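Local structure of putative oxidoreductase (Yersinia pestis, 3KUX) at residues Ile73-Pro76 with Asn77-Phe81; Ile242-Thr246 with Gln247-Ile251. The protein is a putative oxidoreductase that probably binds NAD or NADP through its Rossmann domain, with a natural substrate that is not known. All blocks are in the same frame, centred on the assembly; numbering follows the deposited sequence.

Contact 1 (Ile73-Pro76 with Asn77-Phe81)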
ATOM      1  N   ILE A  73      -0.320 -11.656  -7.284  1.00 19.34           N
ATOM      2  CA  ILE A  73      -0.996 -12.516  -6.337  1.00 18.66           C
ATOM      3  C   ILE A  73      -1.731 -11.700  -5.281  1.00 20.04           C
ATOM      4  O   ILE A  73      -1.144 -11.303  -4.273  1.00 21.26           O
ATOM      5  CB  ILE A  73       0.006 -13.483  -5.681  1.00 19.02           C
ATOM      6  CG1 ILE A  73       0.697 -14.314  -6.766  1.00 16.83           C
ATOM      7  CG2 ILE A  73      -0.688 -14.369  -4.654  1.00 14.94           C
ATOM      8  CD1 ILE A  73       1.944 -15.036  -6.309  1.00 16.52           C
ATOM      9  N   PRO A  74      -3.020 -11.423  -5.529  1.00 20.98           N
ATOM     10  CA  PRO A  74      -3.883 -10.702  -4.614  1.00 22.05           C
ATOM     11  C   PRO A  74      -4.941 -11.607  -3.988  1.00 23.89           C
ATOM     12  O   PRO A  74      -5.989 -11.120  -3.567  1.00 24.81           O
ATOM     13  CB  PRO A  74      -4.568  -9.696  -5.538  1.00 20.79           C
ATOM     14  CG  PRO A  74      -4.652 -10.414  -6.869  1.00 18.81           C
ATOM     15  CD  PRO A  74      -3.653 -11.557  -6.852  1.00 20.19           C
ATOM     16  N   THR A  75      -4.674 -12.908  -3.937  1.00 26.08           N
ATOM     17  CA  THR A  75      -5.628 -13.864  -3.375  1.00 28.22           C
ATOM     18  C   THR A  75      -5.653 -13.787  -1.850  1.00 29.73           C
ATOM     19  O   THR A  75      -5.070 -12.874  -1.265  1.00 30.24           O
ATOM     20  CB  THR A  75      -5.305 -15.306  -3.810  1.00 27.65           C
ATOM     21  OG1 THR A  75      -3.918 -15.577  -3.574  1.00 28.46           O
ATOM     22  CG2 THR A  75      -5.608 -15.501  -5.290  1.00 27.14           C
ATOM     23  N   PRO A  76      -6.338 -14.745  -1.200  1.00 31.72           N
ATOM     24  CA  PRO A  76      -6.398 -14.801   0.263  1.00 32.46           C
ATOM     25  C   PRO A  76      -5.012 -14.924   0.895  1.00 34.33           C
ATOM     26  O   PRO A  76      -4.132 -15.589   0.345  1.00 33.82           O
ATOM     27  CB  PRO A  76      -7.219 -16.065   0.532  1.00 31.90           C
ATOM     28  CG  PRO A  76      -8.035 -16.254  -0.701  1.00 31.39           C
ATOM     29  CD  PRO A  76      -7.162 -15.792  -1.827  1.00 30.85           C
ATOM     30  N   ASN A  77      -4.841 -14.290   2.051  1.00 36.64           N
ATOM     31  CA  ASN A  77      -3.543 -14.174   2.721  1.00 37.76           C
ATOM     32  C   ASN A  77      -2.718 -15.455   2.793  1.00 37.28           C
ATOM     33  O   ASN A  77      -1.499 -15.425   2.611  1.00 37.96           O
ATOM     34  CB  ASN A  77      -3.733 -13.626   4.138  1.00 38.94           C
ATOM     35  CG  ASN A  77      -4.755 -12.511   4.201  1.00 42.26           C
ATOM     36  OD1 ASN A  77      -5.439 -12.222   3.219  1.00 48.56           O
ATOM     37  ND2 ASN A  77      -4.869 -11.883   5.363  1.00 46.57           N
ATOM     38  N   ASP A  78      -3.376 -16.573   3.078  1.00 36.35           N
ATOM     39  CA  ASP A  78      -2.665 -17.826   3.325  1.00 36.26           C
ATOM     40  C   ASP A  78      -2.137 -18.503   2.058  1.00 35.39           C
ATOM     41  O   ASP A  78      -1.218 -19.320   2.130  1.00 36.29           O
ATOM     42  CB  ASP A  78      -3.536 -18.793   4.135  1.00 36.51           C
ATOM     43  CG  ASP A  78      -4.972 -18.837   3.646  1.00 38.63           C
ATOM     44  OD1 ASP A  78      -5.313 -18.075   2.716  1.00 39.83           O
ATOM     45  OD2 ASP A  78      -5.761 -19.632   4.198  1.00 41.14           O
ATOM     46  N   THR A  79      -2.708 -18.160   0.907  1.00 33.17           N
ATOM     47  CA  THR A  79      -2.291 -18.761  -0.360  1.00 31.83           C
ATOM     48  C   THR A  79      -1.053 -18.086  -0.940  1.00 30.82           C
ATOM     49  O   THR A  79      -0.332 -18.678  -1.744  1.00 30.52           O
ATOM     50  CB  THR A  79      -3.413 -18.704  -1.411  1.00 31.90           C
ATOM     51  OG1 THR A  79      -3.758 -17.338  -1.670  1.00 31.06           O
ATOM     52  CG2 THR A  79      -4.643 -19.449  -0.920  1.00 34.15           C
ATOM     53  N   HIS A  80      -0.815 -16.844  -0.528  1.00 30.00           N
ATOM     54  CA  HIS A  80       0.292 -16.040  -1.050  1.00 28.01           C
ATOM     55  C   HIS A  80       1.600 -16.818  -1.188  1.00 27.14           C
ATOM     56  O   HIS A  80       2.178 -16.860  -2.272  1.00 27.72           O
ATOM     57  CB  HIS A  80       0.507 -14.793  -0.187  1.00 27.42           C
ATOM     58  CG  HIS A  80      -0.525 -13.728  -0.395  1.00 27.01           C
ATOM     59  ND1 HIS A  80      -0.365 -12.438   0.064  1.00 27.63           N
ATOM     60  CD2 HIS A  80      -1.723 -13.756  -1.024  1.00 27.11           C
ATOM     61  CE1 HIS A  80      -1.426 -11.721  -0.260  1.00 25.24           C
ATOM     62  NE2 HIS A  80      -2.264 -12.497  -0.924  1.00 29.69           N
ATOM     63  N   PHE A  81       2.062 -17.427  -0.097  1.00 26.17           N
ATOM     64  CA  PHE A  81       3.348 -18.134  -0.099  1.00 25.29           C
ATOM     65  C   PHE A  81       3.392 -19.312  -1.076  1.00 25.96           C
ATOM     66  O   PHE A  81       4.246 -19.350  -1.962  1.00 26.61           O
ATOM     67  CB  PHE A  81       3.732 -18.591   1.307  1.00 24.90           C
ATOM     68  CG  PHE A  81       5.060 -19.291   1.373  1.00 24.03           C
ATOM     69  CD1 PHE A  81       6.238 -18.586   1.203  1.00 22.48           C
ATOM     70  CD2 PHE A  81       5.131 -20.656   1.610  1.00 25.22           C
ATOM     71  CE1 PHE A  81       7.463 -19.230   1.264  1.00 23.77           C
ATOM     72  CE2 PHE A  81       6.352 -21.306   1.675  1.00 20.05           C
ATOM     73  CZ  PHE A  81       7.519 -20.594   1.500  1.00 20.64           C
TER
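T75 and T79 meet through their hydroxyls, the two side chains crossing at about a right angle so that OG1 of T75 donates to OG1 of T79 over 2.6 Å. T79 passes the interaction on: its own OG1 donates to the carbonyl O of P76 at 2.7 Å, in the carbonyl plane and on a lone pair. That route depends on the chi1 of T79 (61°), which sets OG1 between its backbone N and carbonyl carbon, within reach of P76 O. P76 O is gripped a second time by the backbone N of T79 at 3.0 Å, this donor standing above the carbonyl plane. The second bond spans P76 to T79, and N77 and D78, both with helical backbone angles, are the central residues of a type I beta turn. Sequence and position, from strand 70-73 into helix 80-89, match the T-P-N-x-x-H motif of the Gfo/Idh/MocA dehydrogenases, a loop that in relatives lies beside the NAD(P) site. H80, the last residue of the motif, slides past T75 in the opposite direction, and its NE2 donates to T75 O at 2.9 Å. The bond is bent (137° at the hydrogen), with the acceptor tilted from the ring plane. N77 CA sits over the ring centre; I73 O approaches the opposite face, offset toward the rim. I73 CG2 adds an apolar touch to H80 CD2 at 3.8 Å. ND1 of H80 is hydrogen-bonded to F100 O, and bonds at both nitrogens restrain rotation about CB-CG.

Contact 2 (Ile242-Thr246 with Gln247-Ile251)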
ATOM      1  N   ILE A 242      -1.267  15.592   9.889  1.00  3.66           N
ATOM      2  CA  ILE A 242      -0.921  16.777  10.662  1.00  2.68           C
ATOM      3  C   ILE A 242       0.591  16.762  10.839  1.00  4.50           C
ATOM      4  O   ILE A 242       1.139  15.832  11.433  1.00  8.01           O
ATOM      5  CB  ILE A 242      -1.592  16.763  12.044  1.00  2.76           C
ATOM      6  CG1 ILE A 242      -3.105  16.933  11.902  1.00  2.00           C
ATOM      7  CG2 ILE A 242      -1.007  17.852  12.936  1.00  2.00           C
ATOM      8  CD1 ILE A 242      -3.868  16.654  13.168  1.00  2.00           C
ATOM      9  N   VAL A 243       1.273  17.773  10.316  1.00  4.02           N
ATOM     10  CA  VAL A 243       2.731  17.777  10.329  1.00  3.98           C
ATOM     11  C   VAL A 243       3.267  19.081  10.904  1.00  5.25           C
ATOM     12  O   VAL A 243       2.972  20.156  10.389  1.00  7.46           O
ATOM     13  CB  VAL A 243       3.292  17.586   8.908  1.00  2.98           C
ATOM     14  CG1 VAL A 243       4.786  17.360   8.951  1.00  2.98           C
ATOM     15  CG2 VAL A 243       2.599  16.427   8.217  1.00  2.16           C
ATOM     16  N   HIS A 244       4.055  18.988  11.970  1.00  6.05           N
ATOM     17  CA  HIS A 244       4.632  20.180  12.588  1.00  6.72           C
ATOM     18  C   HIS A 244       6.141  20.251  12.398  1.00  7.56           C
ATOM     19  O   HIS A 244       6.859  19.283  12.656  1.00  8.61           O
ATOM     20  CB  HIS A 244       4.300  20.251  14.084  1.00  5.82           C
ATOM     21  CG  HIS A 244       2.835  20.363  14.379  1.00  6.15           C
ATOM     22  ND1 HIS A 244       2.021  21.296  13.773  1.00  2.00           N
ATOM     23  CD2 HIS A 244       2.041  19.661  15.224  1.00  2.00           C
ATOM     24  CE1 HIS A 244       0.786  21.157  14.225  1.00  5.68           C
ATOM     25  NE2 HIS A 244       0.773  20.173  15.107  1.00  3.74           N
ATOM     26  N   GLY A 245       6.616  21.406  11.949  1.00  7.34           N
ATOM     27  CA  GLY A 245       8.049  21.642  11.832  1.00  8.95           C
ATOM     28  C   GLY A 245       8.430  22.808  12.717  1.00  9.56           C
ATOM     29  O   GLY A 245       7.563  23.423  13.338  1.00  9.93           O
ATOM     30  N   THR A 246       9.722  23.114  12.778  1.00  9.00           N
ATOM     31  CA  THR A 246      10.190  24.249  13.569  1.00  9.78           C
ATOM     32  C   THR A 246       9.806  25.586  12.939  1.00 10.45           C
ATOM     33  O   THR A 246       9.934  26.634  13.572  1.00 11.65           O
ATOM     34  CB  THR A 246      11.719  24.225  13.752  1.00  8.78           C
ATOM     35  OG1 THR A 246      12.354  24.128  12.470  1.00 12.20           O
ATOM     36  CG2 THR A 246      12.135  23.050  14.615  1.00  8.91           C
ATOM     37  N   GLN A 247       9.343  25.555  11.696  1.00 11.18           N
ATOM     38  CA  GLN A 247       9.057  26.789  10.971  1.00 12.75           C
ATOM     39  C   GLN A 247       7.621  26.851  10.479  1.00 12.38           C
ATOM     40  O   GLN A 247       7.164  27.904  10.030  1.00 12.75           O
ATOM     41  CB  GLN A 247       9.996  26.938   9.776  1.00 14.45           C
ATOM     42  CG  GLN A 247      11.470  26.921  10.130  1.00 22.49           C
ATOM     43  CD  GLN A 247      12.023  28.303  10.388  1.00 28.98           C
ATOM     44  OE1 GLN A 247      11.338  29.172  10.928  1.00 24.12           O
ATOM     45  NE2 GLN A 247      13.274  28.518   9.992  1.00 36.89           N
ATOM     46  N   GLY A 248       6.909  25.728  10.545  1.00  8.96           N
ATOM     47  CA  GLY A 248       5.534  25.705  10.076  1.00  5.66           C
ATOM     48  C   GLY A 248       4.841  24.370  10.216  1.00  5.69           C
ATOM     49  O   GLY A 248       5.374  23.434  10.814  1.00  5.86           O
ATOM     50  N   SER A 249       3.644  24.285   9.653  1.00  4.57           N
ATOM     51  CA  SER A 249       2.835  23.090   9.775  1.00  4.80           C
ATOM     52  C   SER A 249       2.056  22.833   8.495  1.00  5.79           C
ATOM     53  O   SER A 249       1.868  23.735   7.670  1.00  5.59           O
ATOM     54  CB  SER A 249       1.866  23.224  10.954  1.00  6.97           C
ATOM     55  OG  SER A 249       2.555  23.530  12.161  1.00  6.99           O
ATOM     56  N   TYR A 250       1.609  21.592   8.337  1.00  5.79           N
ATOM     57  CA  TYR A 250       0.773  21.193   7.211  1.00  5.53           C
ATOM     58  C   TYR A 250      -0.363  20.312   7.727  1.00  5.98           C
ATOM     59  O   TYR A 250      -0.117  19.276   8.341  1.00  9.42           O
ATOM     60  CB  TYR A 250       1.618  20.440   6.189  1.00  3.96           C
ATOM     61  CG  TYR A 250       0.876  19.916   4.977  1.00  5.99           C
ATOM     62  CD1 TYR A 250       0.348  20.785   4.027  1.00 11.31           C
ATOM     63  CD2 TYR A 250       0.737  18.549   4.759  1.00  2.00           C
ATOM     64  CE1 TYR A 250      -0.316  20.305   2.902  1.00  6.55           C
ATOM     65  CE2 TYR A 250       0.075  18.063   3.643  1.00  2.00           C
ATOM     66  CZ  TYR A 250      -0.449  18.945   2.719  1.00  2.19           C
ATOM     67  OH  TYR A 250      -1.107  18.470   1.610  1.00  2.00           O
ATOM     68  N   ILE A 251      -1.603  20.740   7.511  1.00  3.47           N
ATOM     69  CA  ILE A 251      -2.755  19.909   7.835  1.00  3.32           C
ATOM     70  C   ILE A 251      -3.529  19.594   6.556  1.00  4.15           C
ATOM     71  O   ILE A 251      -3.898  20.505   5.809  1.00  2.37           O
ATOM     72  CB  ILE A 251      -3.715  20.587   8.857  1.00  3.70           C
ATOM     73  CG1 ILE A 251      -3.044  20.760  10.221  1.00  7.26           C
ATOM     74  CG2 ILE A 251      -4.971  19.761   9.043  1.00  2.00           C
ATOM     75  CD1 ILE A 251      -2.304  22.060  10.379  1.00 16.15           C
TER
HETATM   76  O   HOH W   1       4.848  23.821  13.559  1.00  2.00           O
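H244 and S249 face each other across the hairpin as a non-hydrogen-bonded antiparallel pair, and their side chains close the gap: ND1 of the imidazole lies 2.8 Å from S249 OG. The hydroxyl arrives at the ring edge, in plane, and the angle of 163° makes this a nearly straight hydrogen bond. The pairing puts both side chains on the face of I242 and I251; CG of H244 and OG of S249 (chi1 -55°) each lie anti to their own carbonyl carbon, beside the backbone N, which turns ND1 and OG toward each other. Water 1 joins the same cluster, donating to G245 O at 2.8 Å and bonding S249 OG at 2.7 Å. Farther along that face, I242 and I251 lie side by side and point the same way, with their CG1 atoms 4.2 Å apart. V243 and Y250 form the hydrogen-bonded pair, V243 N giving to Y250 O at 2.8 Å and Y250 N to V243 O at 2.9 Å. Their side chains project from the reverse face, where V243 CG2 comes near the plane of the tyrosine ring, at its edge, and both pack on L136 of helix 131-142. This register belongs to a beta hairpin whose strand segments run at 174° to each other. It is closed beyond the bond from G245 N to G248 O by the two-residue turn T246-Q247, where T246 OG1 is held by N147 N. Strand 148-156 flanks the first arm through backbone bonds to I242 and H244. Since either H244 ND1 or S249 OG could be the donor, the pair is compatible with more than one protonation pattern of the imidazole; the hydroxyl could serve either, as donor or acceptor, with its bond to water 1 adjusting.

In the fold
Contact 1 comes first along the chain, in the NAD-binding Rossmann domain, where it leads from strand 70-73 of the parallel sheet into helix 80-89. Contact 2 follows in the C-terminal alpha/beta domain, as the hairpin of strands 241-245 and 248-252 within the large mixed sheet. They lie on opposite sides of the chain's centre, with their own centres 39 Å apart and nearest atoms about 28 Å apart, and share no strand, helix or direct touch. The separation follows the two-domain plan: residues 73-81 belong to the probable cofactor-binding half, whereas residues 242-251 help build the sheet of the second domain.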